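Local coordinates for protein dipeptide Epimerase (Enterococcus faecalis V583, PDB 3JVA) that belongs to the mandelate racemase/muconate lactonizing enzyme family of the enolase superfamily and binds a magnesium ion in its barrel domain, at residues B[87-92]-B[97-102]; B[130-135]-B[185-190]. All coordinates share one frame; numbering follows the deposited sequence.

In the fold
The two contacts illustrate how members of the enolase superfamily join two unlike architectures in one chain. Interaction 1 lies in the N-terminal domain, where helices 81-91 and 96-114 turn back on each other. Interaction 2 belongs to the barrel, where strands 128-134 and 185-189 are bridged through their side chains. The contacts sit on opposite sides of the centre of the chain, with their own centres about 30 Å apart and their nearest atoms about 18 Å apart, and do not touch. Interaction 2 supplies part of the metal site: D189, two residues beyond R187, binds magnesium together with E215 and D240. Interaction 1 contributes no ligand to the metal.

Interaction 1 of 2, residues B[87-92]-B[97-102]; sequences VMDKIS and AAKAAI
M88 and K99 face each other across an antiparallel helical hairpin of the N-terminal domain, formed by helices 81-91 and 96-114 with a short connection between them. The segment axes approach to 11.0 Å at an angle of 160°, a wide spacing that long side chains span. The two chains lie alongside each other, each pointing toward the other's helix, and the sulfur of M88 reaches the second helix, with SD 3.6 Å from I102 CB and 3.8 Å from K99 CA. A bend at the last torsion of M88 (chi3 -70°) then swings its methyl group back over the K99 backbone, CE lying 3.8 Å from K99 O. F69 of helix 59-73 packs on both M88 and K99.

K99 runs the other way, fully extended beyond CG, and delivers its ammonium group to the end of helix 81-91. There NZ donates to OD1 of D89 at 2.8 Å in a salt bridge, meeting the anti side of the carboxylate 24° out of its plane. A second bond from K99 NZ goes to S92 O, at 2.9 Å. S92 is the first residue past that helix, and it packs on G56 of a second subunit. A cation held between a carboxylate and a carbonyl at a helix C-terminus should be electrostatically favoured there, so K99 probably stays protonated.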
ATOM      1  N   VAL B  87      23.313 -26.776  15.179  1.00 21.50           N
ATOM      2  CA  VAL B  87      24.643 -27.225  14.761  1.00 19.70           C
ATOM      3  C   VAL B  87      24.729 -27.415  13.249  1.00 20.38           C
ATOM      4  O   VAL B  87      25.674 -26.946  12.606  1.00 18.88           O
ATOM      5  CB  VAL B  87      25.017 -28.555  15.461  1.00 20.79           C
ATOM      6  CG1 VAL B  87      26.370 -29.055  14.972  1.00 21.18           C
ATOM      7  CG2 VAL B  87      25.050 -28.346  16.968  1.00 20.58           C
ATOM      8  N   MET B  88      23.748 -28.107  12.675  1.00 20.61           N
ATOM      9  CA  MET B  88      23.756 -28.324  11.231  1.00 20.61           C
ATOM     10  C   MET B  88      23.679 -27.007  10.459  1.00 20.64           C
ATOM     11  O   MET B  88      24.347 -26.841   9.437  1.00 21.19           O
ATOM     12  CB  MET B  88      22.597 -29.239  10.819  1.00 19.40           C
ATOM     13  CG  MET B  88      22.730 -30.656  11.360  1.00 18.28           C
ATOM     14  SD  MET B  88      21.543 -31.791  10.611  1.00 19.75           S
ATOM     15  CE  MET B  88      20.009 -31.203  11.311  1.00 20.50           C
ATOM     16  N   ASP B  89      22.869 -26.074  10.948  1.00 20.89           N
ATOM     17  CA  ASP B  89      22.723 -24.780  10.288  1.00 21.39           C
ATOM     18  C   ASP B  89      23.992 -23.940  10.373  1.00 21.71           C
ATOM     19  O   ASP B  89      24.274 -23.157   9.471  1.00 21.14           O
ATOM     20  CB  ASP B  89      21.547 -23.997  10.883  1.00 20.85           C
ATOM     21  CG  ASP B  89      20.198 -24.584  10.498  1.00 24.19           C
ATOM     22  OD1 ASP B  89      20.144 -25.427   9.574  1.00 21.90           O
ATOM     23  OD2 ASP B  89      19.191 -24.189  11.116  1.00 23.13           O
ATOM     24  N   LYS B  90      24.754 -24.097  11.453  1.00 21.37           N
ATOM     25  CA  LYS B  90      26.005 -23.354  11.599  1.00 23.62           C
ATOM     26  C   LYS B  90      27.037 -23.896  10.621  1.00 23.11           C
ATOM     27  O   LYS B  90      27.879 -23.159  10.111  1.00 25.66           O
ATOM     28  CB  LYS B  90      26.572 -23.491  13.017  1.00 24.58           C
ATOM     29  CG  LYS B  90      25.949 -22.586  14.061  1.00 28.76           C
ATOM     30  CD  LYS B  90      26.692 -22.724  15.388  1.00 32.29           C
ATOM     31  CE  LYS B  90      26.080 -21.865  16.489  1.00 35.25           C
ATOM     32  NZ  LYS B  90      26.129 -20.407  16.182  1.00 40.05           N
ATOM     33  N   ILE B  91      26.966 -25.199  10.369  1.00 20.64           N
ATOM     34  CA  ILE B  91      27.892 -25.865   9.470  1.00 21.13           C
ATOM     35  C   ILE B  91      27.578 -25.611   7.998  1.00 21.26           C
ATOM     36  O   ILE B  91      28.467 -25.262   7.223  1.00 23.10           O
ATOM     37  CB  ILE B  91      27.893 -27.396   9.734  1.00 20.61           C
ATOM     38  CG1 ILE B  91      28.517 -27.679  11.109  1.00 21.57           C
ATOM     39  CG2 ILE B  91      28.645 -28.125   8.638  1.00 19.89           C
ATOM     40  CD1 ILE B  91      28.466 -29.132  11.539  1.00 22.47           C
ATOM     41  N   SER B  92      26.318 -25.787   7.620  1.00 21.32           N
ATOM     42  CA  SER B  92      25.906 -25.605   6.232  1.00 20.59           C
ATOM     43  C   SER B  92      24.738 -24.644   6.070  1.00 20.65           C
ATOM     44  O   SER B  92      23.717 -24.773   6.743  1.00 20.06           O
ATOM     45  CB  SER B  92      25.519 -26.955   5.625  1.00 21.01           C
ATOM     46  OG  SER B  92      24.960 -26.778   4.332  1.00 20.87           O
ATOM     47  N   ALA B  97      18.811 -32.258   2.032  1.00 19.09           N
ATOM     48  CA  ALA B  97      18.903 -33.714   1.995  1.00 18.88           C
ATOM     49  C   ALA B  97      19.706 -34.224   3.193  1.00 18.02           C
ATOM     50  O   ALA B  97      19.262 -35.126   3.899  1.00 17.83           O
ATOM     51  CB  ALA B  97      19.554 -34.175   0.695  1.00 20.09           C
ATOM     52  N   ALA B  98      20.878 -33.632   3.422  1.00 18.05           N
ATOM     53  CA  ALA B  98      21.740 -34.045   4.536  1.00 18.75           C
ATOM     54  C   ALA B  98      21.094 -33.762   5.891  1.00 18.59           C
ATOM     55  O   ALA B  98      21.151 -34.591   6.795  1.00 18.54           O
ATOM     56  CB  ALA B  98      23.102 -33.348   4.442  1.00 20.15           C
ATOM     57  N   LYS B  99      20.484 -32.590   6.038  1.00 17.82           N
ATOM     58  CA  LYS B  99      19.833 -32.246   7.299  1.00 16.91           C
ATOM     59  C   LYS B  99      18.647 -33.167   7.586  1.00 17.67           C
ATOM     60  O   LYS B  99      18.412 -33.552   8.730  1.00 15.66           O
ATOM     61  CB  LYS B  99      19.390 -30.784   7.284  1.00 16.86           C
ATOM     62  CG  LYS B  99      20.582 -29.831   7.186  1.00 15.80           C
ATOM     63  CD  LYS B  99      20.189 -28.361   7.207  1.00 18.60           C
ATOM     64  CE  LYS B  99      21.436 -27.488   7.053  1.00 16.09           C
ATOM     65  NZ  LYS B  99      21.129 -26.023   7.007  1.00 17.72           N
ATOM     66  N   ALA B 100      17.900 -33.523   6.550  1.00 18.06           N
ATOM     67  CA  ALA B 100      16.761 -34.416   6.733  1.00 18.74           C
ATOM     68  C   ALA B 100      17.234 -35.794   7.206  1.00 19.08           C
ATOM     69  O   ALA B 100      16.597 -36.421   8.054  1.00 19.08           O
ATOM     70  CB  ALA B 100      15.985 -34.559   5.421  1.00 20.13           C
ATOM     71  N   ALA B 101      18.345 -36.263   6.652  1.00 17.70           N
ATOM     72  CA  ALA B 101      18.869 -37.575   7.019  1.00 17.33           C
ATOM     73  C   ALA B 101      19.162 -37.635   8.521  1.00 18.93           C
ATOM     74  O   ALA B 101      18.769 -38.581   9.205  1.00 20.29           O
ATOM     75  CB  ALA B 101      20.127 -37.885   6.208  1.00 16.65           C
ATOM     76  N   ILE B 102      19.835 -36.614   9.037  1.00 18.04           N
ATOM     77  CA  ILE B 102      20.154 -36.562  10.461  1.00 18.65           C
ATOM     78  C   ILE B 102      18.889 -36.386  11.296  1.00 18.29           C
ATOM     79  O   ILE B 102      18.693 -37.069  12.303  1.00 18.33           O
ATOM     80  CB  ILE B 102      21.090 -35.380  10.791  1.00 17.79           C
ATOM     81  CG1 ILE B 102      22.471 -35.598  10.160  1.00 17.02           C
ATOM     82  CG2 ILE B 102      21.193 -35.202  12.303  1.00 19.30           C
ATOM     83  CD1 ILE B 102      23.226 -36.812  10.700  1.00 18.26           C
TER

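Interaction 2 of 2, residues B[130-135]-B[185-190]; sequences ITDITL and KLRLDA. With MG (magnesium ion), chain O.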
ATOM      1  N   ILE B 130      -3.714 -42.058   3.708  1.00 23.72           N
ATOM      2  CA  ILE B 130      -4.007 -42.465   2.341  1.00 23.52           C
ATOM      3  C   ILE B 130      -3.112 -41.726   1.359  1.00 21.61           C
ATOM      4  O   ILE B 130      -3.028 -40.502   1.388  1.00 22.67           O
ATOM      5  CB  ILE B 130      -5.472 -42.154   1.971  1.00 24.60           C
ATOM      6  CG1 ILE B 130      -6.416 -42.962   2.865  1.00 27.58           C
ATOM      7  CG2 ILE B 130      -5.715 -42.466   0.494  1.00 26.47           C
ATOM      8  CD1 ILE B 130      -7.874 -42.565   2.735  1.00 28.36           C
ATOM      9  N   THR B 131      -2.441 -42.466   0.489  1.00 20.29           N
ATOM     10  CA  THR B 131      -1.588 -41.832  -0.497  1.00 20.89           C
ATOM     11  C   THR B 131      -2.122 -42.032  -1.901  1.00 22.47           C
ATOM     12  O   THR B 131      -2.873 -42.974  -2.168  1.00 21.41           O
ATOM     13  CB  THR B 131      -0.147 -42.388  -0.470  1.00 21.46           C
ATOM     14  OG1 THR B 131       0.614 -41.764  -1.512  1.00 21.43           O
ATOM     15  CG2 THR B 131      -0.142 -43.902  -0.694  1.00 19.55           C
ATOM     16  N   ASP B 132      -1.752 -41.121  -2.795  1.00 22.79           N
ATOM     17  CA  ASP B 132      -2.142 -41.257  -4.187  1.00 22.63           C
ATOM     18  C   ASP B 132      -1.010 -42.083  -4.778  1.00 22.44           C
ATOM     19  O   ASP B 132      -0.141 -42.577  -4.053  1.00 22.90           O
ATOM     20  CB  ASP B 132      -2.193 -39.889  -4.896  1.00 22.62           C
ATOM     21  CG  ASP B 132      -0.839 -39.168  -4.909  1.00 23.49           C
ATOM     22  OD1 ASP B 132       0.220 -39.838  -4.962  1.00 21.92           O
ATOM     23  OD2 ASP B 132      -0.833 -37.918  -4.888  1.00 22.70           O
ATOM     24  N   ILE B 133      -1.023 -42.244  -6.090  1.00 21.88           N
ATOM     25  CA  ILE B 133       0.050 -42.945  -6.768  1.00 22.68           C
ATOM     26  C   ILE B 133       0.240 -42.219  -8.089  1.00 24.39           C
ATOM     27  O   ILE B 133      -0.735 -41.842  -8.757  1.00 24.09           O
ATOM     28  CB  ILE B 133      -0.259 -44.450  -7.008  1.00 22.39           C
ATOM     29  CG1 ILE B 133       0.986 -45.127  -7.597  1.00 23.53           C
ATOM     30  CG2 ILE B 133      -1.443 -44.616  -7.945  1.00 22.08           C
ATOM     31  CD1 ILE B 133       0.915 -46.644  -7.605  1.00 23.02           C
ATOM     32  N   THR B 134       1.498 -41.994  -8.444  1.00 24.48           N
ATOM     33  CA  THR B 134       1.837 -41.289  -9.672  1.00 25.97           C
ATOM     34  C   THR B 134       1.909 -42.233 -10.865  1.00 26.24           C
ATOM     35  O   THR B 134       2.511 -43.297 -10.788  1.00 26.22           O
ATOM     36  CB  THR B 134       3.195 -40.558  -9.521  1.00 27.54           C
ATOM     37  OG1 THR B 134       3.102 -39.585  -8.473  1.00 28.47           O
ATOM     38  CG2 THR B 134       3.583 -39.858 -10.821  1.00 27.89           C
ATOM     39  N   LEU B 135       1.277 -41.844 -11.965  1.00 25.51           N
ATOM     40  CA  LEU B 135       1.311 -42.654 -13.171  1.00 27.47           C
ATOM     41  C   LEU B 135       2.444 -42.120 -14.034  1.00 27.77           C
ATOM     42  O   LEU B 135       2.506 -40.921 -14.312  1.00 29.92           O
ATOM     43  CB  LEU B 135      -0.012 -42.545 -13.938  1.00 26.31           C
ATOM     44  CG  LEU B 135      -1.292 -42.997 -13.231  1.00 26.38           C
ATOM     45  CD1 LEU B 135      -2.475 -42.770 -14.161  1.00 27.88           C
ATOM     46  CD2 LEU B 135      -1.196 -44.466 -12.838  1.00 28.73           C
ATOM     47  N   LYS B 185      -9.925 -39.051  -8.024  1.00 25.39           N
ATOM     48  CA  LYS B 185      -9.316 -37.729  -8.031  1.00 25.51           C
ATOM     49  C   LYS B 185      -8.064 -37.709  -8.888  1.00 24.11           C
ATOM     50  O   LYS B 185      -7.267 -38.653  -8.873  1.00 24.01           O
ATOM     51  CB  LYS B 185      -8.995 -37.285  -6.599  1.00 26.92           C
ATOM     52  CG  LYS B 185     -10.237 -36.917  -5.796  1.00 29.51           C
ATOM     53  CD  LYS B 185      -9.914 -36.593  -4.342  1.00 34.66           C
ATOM     54  CE  LYS B 185      -9.421 -37.822  -3.595  1.00 35.15           C
ATOM     55  NZ  LYS B 185      -9.232 -37.552  -2.140  1.00 38.62           N
ATOM     56  N   LEU B 186      -7.902 -36.634  -9.649  1.00 23.27           N
ATOM     57  CA  LEU B 186      -6.746 -36.486 -10.519  1.00 23.28           C
ATOM     58  C   LEU B 186      -5.951 -35.254 -10.129  1.00 23.21           C
ATOM     59  O   LEU B 186      -6.464 -34.137 -10.183  1.00 24.68           O
ATOM     60  CB  LEU B 186      -7.186 -36.366 -11.982  1.00 25.75           C
ATOM     61  CG  LEU B 186      -7.824 -37.599 -12.625  1.00 28.17           C
ATOM     62  CD1 LEU B 186      -8.270 -37.262 -14.042  1.00 30.33           C
ATOM     63  CD2 LEU B 186      -6.817 -38.743 -12.648  1.00 29.79           C
ATOM     64  N   ARG B 187      -4.706 -35.471  -9.711  1.00 23.47           N
ATOM     65  CA  ARG B 187      -3.806 -34.384  -9.323  1.00 24.48           C
ATOM     66  C   ARG B 187      -2.779 -34.199 -10.419  1.00 25.08           C
ATOM     67  O   ARG B 187      -2.128 -35.161 -10.831  1.00 25.23           O
ATOM     68  CB  ARG B 187      -3.058 -34.728  -8.034  1.00 25.63           C
ATOM     69  CG  ARG B 187      -3.931 -34.807  -6.834  1.00 28.26           C
ATOM     70  CD  ARG B 187      -3.164 -35.227  -5.594  1.00 24.32           C
ATOM     71  NE  ARG B 187      -4.082 -35.293  -4.466  1.00 25.38           N
ATOM     72  CZ  ARG B 187      -3.887 -36.018  -3.376  1.00 24.19           C
ATOM     73  NH1 ARG B 187      -2.791 -36.756  -3.248  1.00 23.99           N
ATOM     74  NH2 ARG B 187      -4.802 -36.015  -2.419  1.00 28.32           N
ATOM     75  N   LEU B 188      -2.608 -32.965 -10.876  1.00 23.40           N
ATOM     76  CA  LEU B 188      -1.640 -32.699 -11.924  1.00 21.96           C
ATOM     77  C   LEU B 188      -0.462 -31.919 -11.365  1.00 23.20           C
ATOM     78  O   LEU B 188      -0.624 -31.105 -10.460  1.00 22.80           O
ATOM     79  CB  LEU B 188      -2.284 -31.884 -13.048  1.00 22.35           C
ATOM     80  CG  LEU B 188      -3.631 -32.396 -13.561  1.00 22.22           C
ATOM     81  CD1 LEU B 188      -4.041 -31.575 -14.770  1.00 23.29           C
ATOM     82  CD2 LEU B 188      -3.532 -33.881 -13.913  1.00 22.94           C
ATOM     83  N   ASP B 189       0.727 -32.194 -11.887  1.00 22.19           N
ATOM     84  CA  ASP B 189       1.908 -31.454 -11.467  1.00 23.41           C
ATOM     85  C   ASP B 189       2.447 -30.827 -12.738  1.00 22.45           C
ATOM     86  O   ASP B 189       2.954 -31.533 -13.609  1.00 22.66           O
ATOM     87  CB  ASP B 189       2.968 -32.375 -10.860  1.00 23.26           C
ATOM     88  CG  ASP B 189       4.066 -31.598 -10.166  1.00 26.25           C
ATOM     89  OD1 ASP B 189       4.386 -30.489 -10.646  1.00 23.30           O
ATOM     90  OD2 ASP B 189       4.601 -32.090  -9.149  1.00 23.06           O
ATOM     91  N   ALA B 190       2.335 -29.504 -12.849  1.00 23.01           N
ATOM     92  CA  ALA B 190       2.793 -28.796 -14.042  1.00 24.03           C
ATOM     93  C   ALA B 190       4.294 -28.527 -14.068  1.00 25.90           C
ATOM     94  O   ALA B 190       4.815 -27.980 -15.037  1.00 26.47           O
ATOM     95  CB  ALA B 190       2.019 -27.480 -14.195  1.00 25.40           C
TER
HETATM   96 MG    MG O 358       5.612 -31.264  -7.533  1.00 20.74          MG
HETATM   97  O   HOH W   1      -3.786 -38.155  -0.637  1.00 28.28           O
HETATM   98  O   HOH W   2       5.646 -29.443  -8.521  1.00 23.68           O
HETATM   99  O   HOH W   3       7.449 -31.643  -8.368  1.00 24.42           O
HETATM  100  O   HOH W   4       5.891 -33.249  -6.759  1.00 23.66           O
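D132 and R187 meet at one firm point: NH1 of R187 donates to OD2 of D132 at 2.8 Å, with an N-H...O angle of 143°, within a salt bridge. The acceptor lies near the guanidinium plane, at its edge, whereas the donor reaches OD2 on the anti side and well out of the carboxylate plane. The two flat groups are turned 65° apart, so this is a single-bond bridge and not a paired, coplanar one. D132 places its carboxylate between its backbone N and carbonyl carbon (chi1 61°), and R187 comes to it on a chain extended from CG to NE. Both side chains pack on T157.

That residue reveals the architecture. In the parallel sheet of the enolase-type barrel, strand 157-161 runs between 128-134 and 185-189, leaving the nearest CA atoms, of D132 and R187, 8.7 Å apart; the salt bridge spans the intervening strand. The NE of R187 forms a further salt bridge with E212. D318 brings a like charge close to D132, an effect the arginine may partly offset.

Beyond this packed core the contact becomes looser and hydrated. R187 NH2 donates to water 1 at 3.0 Å, in the guanidinium plane, and that water also lies 3.2 Å from I130 O, to which it may donate, a possible water bridge between I130 and R187, which do not touch directly. Further along 185-189, water takes a different role: D189 OD2 binds magnesium at 2.1 Å, alongside E215, D240 and three waters. One of these, water 2, donates to D189 OD1 at 2.7 Å, and N191 N donates to the same oxygen.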